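Local coordinates for putative SAM-dependent O-methyltranferase (Podospora anserina, PDB 4YMH) that binds S-adenosyl-L-homocysteine and is an S-adenosylmethionine-dependent O-methyltransferase, probably of the cation-dependent type, at the interface of chains A and B. Numbering follows the deposited sequence. Chains: chain A/B, Putative SAM-dependent O-methyltranferase.

The interface of chains A and B. Residues chain A 19-20, 23-24, 52, 225; chain B 175, 220-221, 223.
The C-terminal end of helix 10-22 of chain A and the loop after it, with A:Ser24, lie against the end of strand 217-222 of chain B and the loop that carries B:Pro223; helix 51-64 of chain A and the loops at A:Phe225 and B:Phe175 border the patch. A direct polar link is a nearly straight hydrogen bond, 165° at the hydrogen, from the backbone N of B:Leu221 to the hydroxyl OG of A:Ser24, 2.8 Å away. That same OG donates to the carbonyl O of A:Cys20 at 2.7 Å, relaying the strand amide to the last turn of the helix; accepting and donating at once should hold the hydroxyl's rotation. Its place follows from chi1 of -54°, which sets OG beside the backbone N of its own residue.

B:Leu221 buries 69 Å², more than any other residue of the patch. Its CG is anti to the backbone N (chi1 173°), and the CD2 branch reaches the ring carbon CE2 of A:Tyr19 at 3.9 Å, with the tyrosine CD2 about as near. Over one face of that ring, the amide ND2 of A:Asn23 sits 3.1 Å above the centre, on the side to which the leucine methyl is slightly offset, while donating to the carbonyl O of A:Tyr19.

The thiol SG of A:Cys20 points into the partner and meets the rim of B:Phe175 in the ring plane, 3.5 Å from CZ; B:Leu221 CG and B:Pro223 CB also pack against it. Tip to tip, CD2 of A:Leu52 touches CD of B:Pro223 at 3.9 Å. Beyond the proline, a water bridges its carbonyl O and the backbone N of A:Phe225, 2.9 Å from that nitrogen.

This patch repeats with the chains exchanged across the two-fold axis. It is part of the interface of the deposited assembly, which may be the biological dimer; here the N-terminal helix of one subunit packs on a C-terminal strand of the other's class I methyltransferase fold.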
loop_
_atom_site.group_PDB
_atom_site.type_symbol
_atom_site.label_atom_id
_atom_site.label_comp_id
_atom_site.label_asym_id
_atom_site.label_seq_id
_atom_site.Cartn_x
_atom_site.Cartn_y
_atom_site.Cartn_z
ATOM N N TYR A 19 -8.064 1.021 -14.988
ATOM C CA TYR A 19 -8.208 -0.415 -14.746
ATOM C C TYR A 19 -8.306 -0.721 -13.259
ATOM O O TYR A 19 -9.132 -1.547 -12.842
ATOM C CB TYR A 19 -7.039 -1.201 -15.346
ATOM C CG TYR A 19 -7.258 -2.699 -15.294
ATOM C CD1 TYR A 19 -7.981 -3.347 -16.289
ATOM C CD2 TYR A 19 -6.751 -3.460 -14.250
ATOM C CE1 TYR A 19 -8.188 -4.729 -16.246
ATOM C CE2 TYR A 19 -6.960 -4.845 -14.196
ATOM C CZ TYR A 19 -7.674 -5.462 -15.195
ATOM O OH TYR A 19 -7.885 -6.826 -15.148
ATOM N N CYS A 20 -7.455 -0.076 -12.462
ATOM C CA CYS A 20 -7.519 -0.263 -11.014
ATOM C C CYS A 20 -8.864 0.187 -10.449
ATOM O O CYS A 20 -9.432 -0.482 -9.577
ATOM C CB CYS A 20 -6.382 0.486 -10.319
ATOM S SG CYS A 20 -4.764 -0.238 -10.666
ATOM N N ASN A 23 -11.586 -2.306 -11.286
ATOM C CA ASN A 23 -11.383 -3.536 -10.555
ATOM C C ASN A 23 -11.224 -3.390 -9.040
ATOM O O ASN A 23 -10.765 -4.249 -8.362
ATOM C CB ASN A 23 -10.273 -4.342 -11.203
ATOM C CG ASN A 23 -10.666 -4.886 -12.548
ATOM O OD1 ASN A 23 -11.394 -5.827 -12.623
ATOM N ND2 ASN A 23 -10.178 -4.290 -13.598
ATOM N N SER A 24 -11.649 -2.262 -8.536
ATOM C CA SER A 24 -11.721 -2.020 -7.101
ATOM C C SER A 24 -13.134 -1.565 -6.783
ATOM O O SER A 24 -13.808 -0.979 -7.637
ATOM C CB SER A 24 -10.721 -0.959 -6.641
ATOM O OG SER A 24 -9.416 -1.292 -7.044
ATOM N N LEU A 52 -9.669 6.628 -7.029
ATOM C CA LEU A 52 -9.012 5.394 -6.603
ATOM C C LEU A 52 -8.444 5.574 -5.193
ATOM O O LEU A 52 -8.575 4.691 -4.338
ATOM C CB LEU A 52 -7.903 4.998 -7.592
ATOM C CG LEU A 52 -7.151 3.699 -7.290
ATOM C CD1 LEU A 52 -8.121 2.513 -7.246
ATOM C CD2 LEU A 52 -6.051 3.467 -8.340
ATOM N N PHE A 225 0.537 5.901 -5.901
ATOM C CA PHE A 225 -0.039 7.239 -6.067
ATOM C C PHE A 225 1.100 8.250 -6.266
ATOM O O PHE A 225 1.962 8.032 -7.108
ATOM C CB PHE A 225 -0.935 7.583 -4.869
ATOM C CG PHE A 225 -2.044 6.573 -4.633
ATOM C CD1 PHE A 225 -2.843 6.151 -5.681
ATOM C CD2 PHE A 225 -2.283 6.046 -3.372
ATOM C CE1 PHE A 225 -3.870 5.231 -5.481
ATOM C CE2 PHE A 225 -3.313 5.125 -3.171
ATOM C CZ PHE A 225 -4.099 4.717 -4.234
ATOM N N PHE B 175 -0.642 -7.218 -12.110
ATOM C CA PHE B 175 -0.501 -6.496 -13.382
ATOM C C PHE B 175 0.202 -7.280 -14.494
ATOM O O PHE B 175 0.130 -6.888 -15.674
ATOM C CB PHE B 175 0.285 -5.206 -13.172
ATOM C CG PHE B 175 -0.484 -4.107 -12.508
ATOM C CD1 PHE B 175 -1.845 -4.199 -12.301
ATOM C CD2 PHE B 175 0.180 -2.960 -12.093
ATOM C CE1 PHE B 175 -2.543 -3.154 -11.686
ATOM C CE2 PHE B 175 -0.502 -1.920 -11.479
ATOM C CZ PHE B 175 -1.867 -2.015 -11.278
ATOM N N LEU B 220 -9.562 -4.169 -3.356
ATOM C CA LEU B 220 -8.845 -2.970 -3.797
ATOM C C LEU B 220 -7.619 -3.372 -4.611
ATOM O O LEU B 220 -6.737 -4.058 -4.098
ATOM C CB LEU B 220 -8.422 -2.123 -2.603
ATOM C CG LEU B 220 -7.539 -0.913 -2.947
ATOM C CD1 LEU B 220 -8.354 0.155 -3.685
ATOM C CD2 LEU B 220 -6.882 -0.342 -1.694
ATOM N N LEU B 221 -7.571 -2.983 -5.879
ATOM C CA LEU B 221 -6.378 -3.270 -6.684
ATOM C C LEU B 221 -5.487 -2.036 -6.640
ATOM O O LEU B 221 -5.843 -1.000 -7.172
ATOM C CB LEU B 221 -6.764 -3.652 -8.123
ATOM C CG LEU B 221 -5.644 -3.823 -9.158
ATOM C CD1 LEU B 221 -4.449 -4.616 -8.590
ATOM C CD2 LEU B 221 -6.184 -4.486 -10.422
ATOM N N PRO B 223 -2.089 0.130 -7.419
ATOM C CA PRO B 223 -1.046 0.223 -8.438
ATOM C C PRO B 223 0.323 0.426 -7.794
ATOM O O PRO B 223 0.918 1.488 -7.937
ATOM C CB PRO B 223 -1.467 1.443 -9.266
ATOM C CG PRO B 223 -2.164 2.318 -8.293
ATOM C CD PRO B 223 -2.870 1.380 -7.325
HETATM O O HOH W 1 0.625 4.241 -8.329
#